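Long-range contact in kinetochore protein Mis16 (Schizosaccharomyces japonicus, PDB 4XYH), which probably acts as a histone chaperone of the centromere, recognising histone H4 and the CENP-A-specific chaperone Scm3: residues Gly286-Pro291 / Val331-His336. Sequence-based numbering, arbitrary orientation.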
loop_
_atom_site.group_PDB
_atom_site.type_symbol
_atom_site.label_atom_id
_atom_site.label_comp_id
_atom_site.label_asym_id
_atom_site.label_seq_id
_atom_site.Cartn_x
_atom_site.Cartn_y
_atom_site.Cartn_z
ATOM N N GLY A 286 1.747 7.984 4.441
ATOM C CA GLY A 286 1.585 6.571 4.740
ATOM C C GLY A 286 1.986 6.234 6.159
ATOM O O GLY A 286 2.748 6.974 6.805
ATOM N N VAL A 287 1.476 5.106 6.644
ATOM C CA VAL A 287 1.770 4.637 7.987
ATOM C C VAL A 287 1.755 3.114 7.977
ATOM O O VAL A 287 0.973 2.495 7.255
ATOM C CB VAL A 287 0.748 5.191 9.011
ATOM C CG1 VAL A 287 -0.667 4.797 8.599
ATOM C CG2 VAL A 287 1.067 4.726 10.452
ATOM N N ALA A 288 2.621 2.505 8.774
ATOM C CA ALA A 288 2.732 1.053 8.776
ATOM C C ALA A 288 3.294 0.539 10.101
ATOM O O ALA A 288 4.344 0.995 10.574
ATOM C CB ALA A 288 3.592 0.584 7.613
ATOM N N PHE A 289 2.567 -0.404 10.692
ATOM C CA PHE A 289 3.018 -1.128 11.868
ATOM C C PHE A 289 3.971 -2.251 11.484
ATOM O O PHE A 289 3.743 -2.961 10.500
ATOM C CB PHE A 289 1.834 -1.728 12.614
ATOM C CG PHE A 289 1.050 -0.744 13.419
ATOM C CD1 PHE A 289 1.661 0.001 14.416
ATOM C CD2 PHE A 289 -0.317 -0.600 13.218
ATOM C CE1 PHE A 289 0.925 0.884 15.180
ATOM C CE2 PHE A 289 -1.054 0.278 13.982
ATOM C CZ PHE A 289 -0.429 1.023 14.964
ATOM N N ASN A 290 5.023 -2.422 12.275
ATOM C CA ASN A 290 5.956 -3.530 12.106
ATOM C C ASN A 290 5.292 -4.804 12.601
ATOM O O ASN A 290 4.764 -4.825 13.698
ATOM C CB ASN A 290 7.250 -3.252 12.877
ATOM C CG ASN A 290 8.306 -4.342 12.697
ATOM O OD1 ASN A 290 8.187 -5.437 13.251
ATOM N ND2 ASN A 290 9.369 -4.023 11.955
ATOM N N PRO A 291 5.301 -5.865 11.779
ATOM C CA PRO A 291 4.600 -7.113 12.119
ATOM C C PRO A 291 5.315 -7.989 13.171
ATOM O O PRO A 291 4.735 -8.975 13.618
ATOM C CB PRO A 291 4.523 -7.844 10.774
ATOM C CG PRO A 291 5.688 -7.328 9.993
ATOM C CD PRO A 291 5.874 -5.891 10.422
ATOM N N VAL A 331 4.848 3.053 2.470
ATOM C CA VAL A 331 5.780 2.490 3.422
ATOM C C VAL A 331 5.248 1.111 3.799
ATOM O O VAL A 331 4.089 0.978 4.155
ATOM C CB VAL A 331 5.962 3.410 4.661
ATOM C CG1 VAL A 331 4.612 3.780 5.313
ATOM C CG2 VAL A 331 6.901 2.785 5.650
ATOM N N GLN A 332 6.074 0.076 3.665
ATOM C CA GLN A 332 5.632 -1.286 3.961
ATOM C C GLN A 332 6.745 -2.106 4.587
ATOM O O GLN A 332 7.843 -2.223 4.021
ATOM C CB GLN A 332 5.147 -1.996 2.703
ATOM C CG GLN A 332 3.945 -1.347 2.053
ATOM C CD GLN A 332 2.669 -2.083 2.346
ATOM O OE1 GLN A 332 1.613 -1.471 2.552
ATOM N NE2 GLN A 332 2.749 -3.412 2.361
ATOM N N TRP A 333 6.452 -2.699 5.739
ATOM C CA TRP A 333 7.416 -3.555 6.409
ATOM C C TRP A 333 7.518 -4.904 5.708
ATOM O O TRP A 333 6.512 -5.439 5.255
ATOM C CB TRP A 333 7.013 -3.754 7.862
ATOM C CG TRP A 333 7.076 -2.519 8.669
ATOM C CD1 TRP A 333 6.043 -1.682 8.970
ATOM C CD2 TRP A 333 8.240 -1.960 9.286
ATOM N NE1 TRP A 333 6.490 -0.638 9.738
ATOM C CE2 TRP A 333 7.837 -0.788 9.949
ATOM C CE3 TRP A 333 9.585 -2.339 9.343
ATOM C CZ2 TRP A 333 8.731 0.010 10.672
ATOM C CZ3 TRP A 333 10.470 -1.548 10.062
ATOM C CH2 TRP A 333 10.040 -0.385 10.717
ATOM N N SER A 334 8.719 -5.462 5.607
ATOM C CA SER A 334 8.830 -6.847 5.137
ATOM C C SER A 334 8.045 -7.790 6.069
ATOM O O SER A 334 8.133 -7.674 7.286
ATOM C CB SER A 334 10.297 -7.282 5.058
ATOM O OG SER A 334 10.413 -8.704 5.061
ATOM N N PRO A 335 7.253 -8.709 5.505
ATOM C CA PRO A 335 6.595 -9.682 6.389
ATOM C C PRO A 335 7.548 -10.811 6.847
ATOM O O PRO A 335 7.149 -11.659 7.649
ATOM C CB PRO A 335 5.466 -10.241 5.514
ATOM C CG PRO A 335 6.023 -10.174 4.123
ATOM C CD PRO A 335 6.938 -8.944 4.085
ATOM N N HIS A 336 8.788 -10.811 6.358
ATOM C CA HIS A 336 9.730 -11.883 6.669
ATOM C C HIS A 336 10.888 -11.468 7.586
ATOM O O HIS A 336 11.467 -12.313 8.262
ATOM C CB HIS A 336 10.309 -12.467 5.374
ATOM C CG HIS A 336 9.272 -13.005 4.434
ATOM N ND1 HIS A 336 9.075 -12.492 3.169
ATOM C CD2 HIS A 336 8.375 -14.008 4.577
ATOM C CE1 HIS A 336 8.100 -13.156 2.574
ATOM N NE2 HIS A 336 7.658 -14.080 3.405
#
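Trp333 and Ala288 join two neighbouring blades of the WD40 beta-propeller through a buried blade-to-blade contact. Each segment holds the end of the first strand of its own four-stranded antiparallel sheet, 284-289 in one and 328-333 in the next, and the start of the loop after it. Over 286-289 and 331-333 the strands run nearly parallel, 9° apart, their axes 6.2 Å from each other at the closest. Val331 CG1, set between its own backbone N and carbonyl carbon (chi1 53°), rests on the backbone of Gly286 and Val287. Ala288 CB packs 3.6 Å from Trp333 CD1.

The indole reaches over from the next blade. Its NE1 donates to Ala288 O at 2.8 Å, with an N-H...O angle of 157°. The oxygen lies near the ring plane, but the donor sits above the carbonyl plane. Asn290 lies over one indole face, its CB 4.0 Å from the centroid of the five-membered ring in a CH-pi contact and its ND2 above the rim of the six-membered ring, 3.1 Å from Trp333 CE3. Its amide is steeply tilted to the ring; OD1 accepts from Phe292 N and Asn293 N, while ND2 donates to Glu338 O. Leu296 and Ala298 of strand 296-301 also touch the Trp333 side chain. An alanine at Trp333 would probably open a gap between the blades and leave Ala288 O without its indole donor. Past the end of its strand, Pro291 sets CD 3.5 Å from Trp333 CB and CG 3.7 Å from Ser334 O.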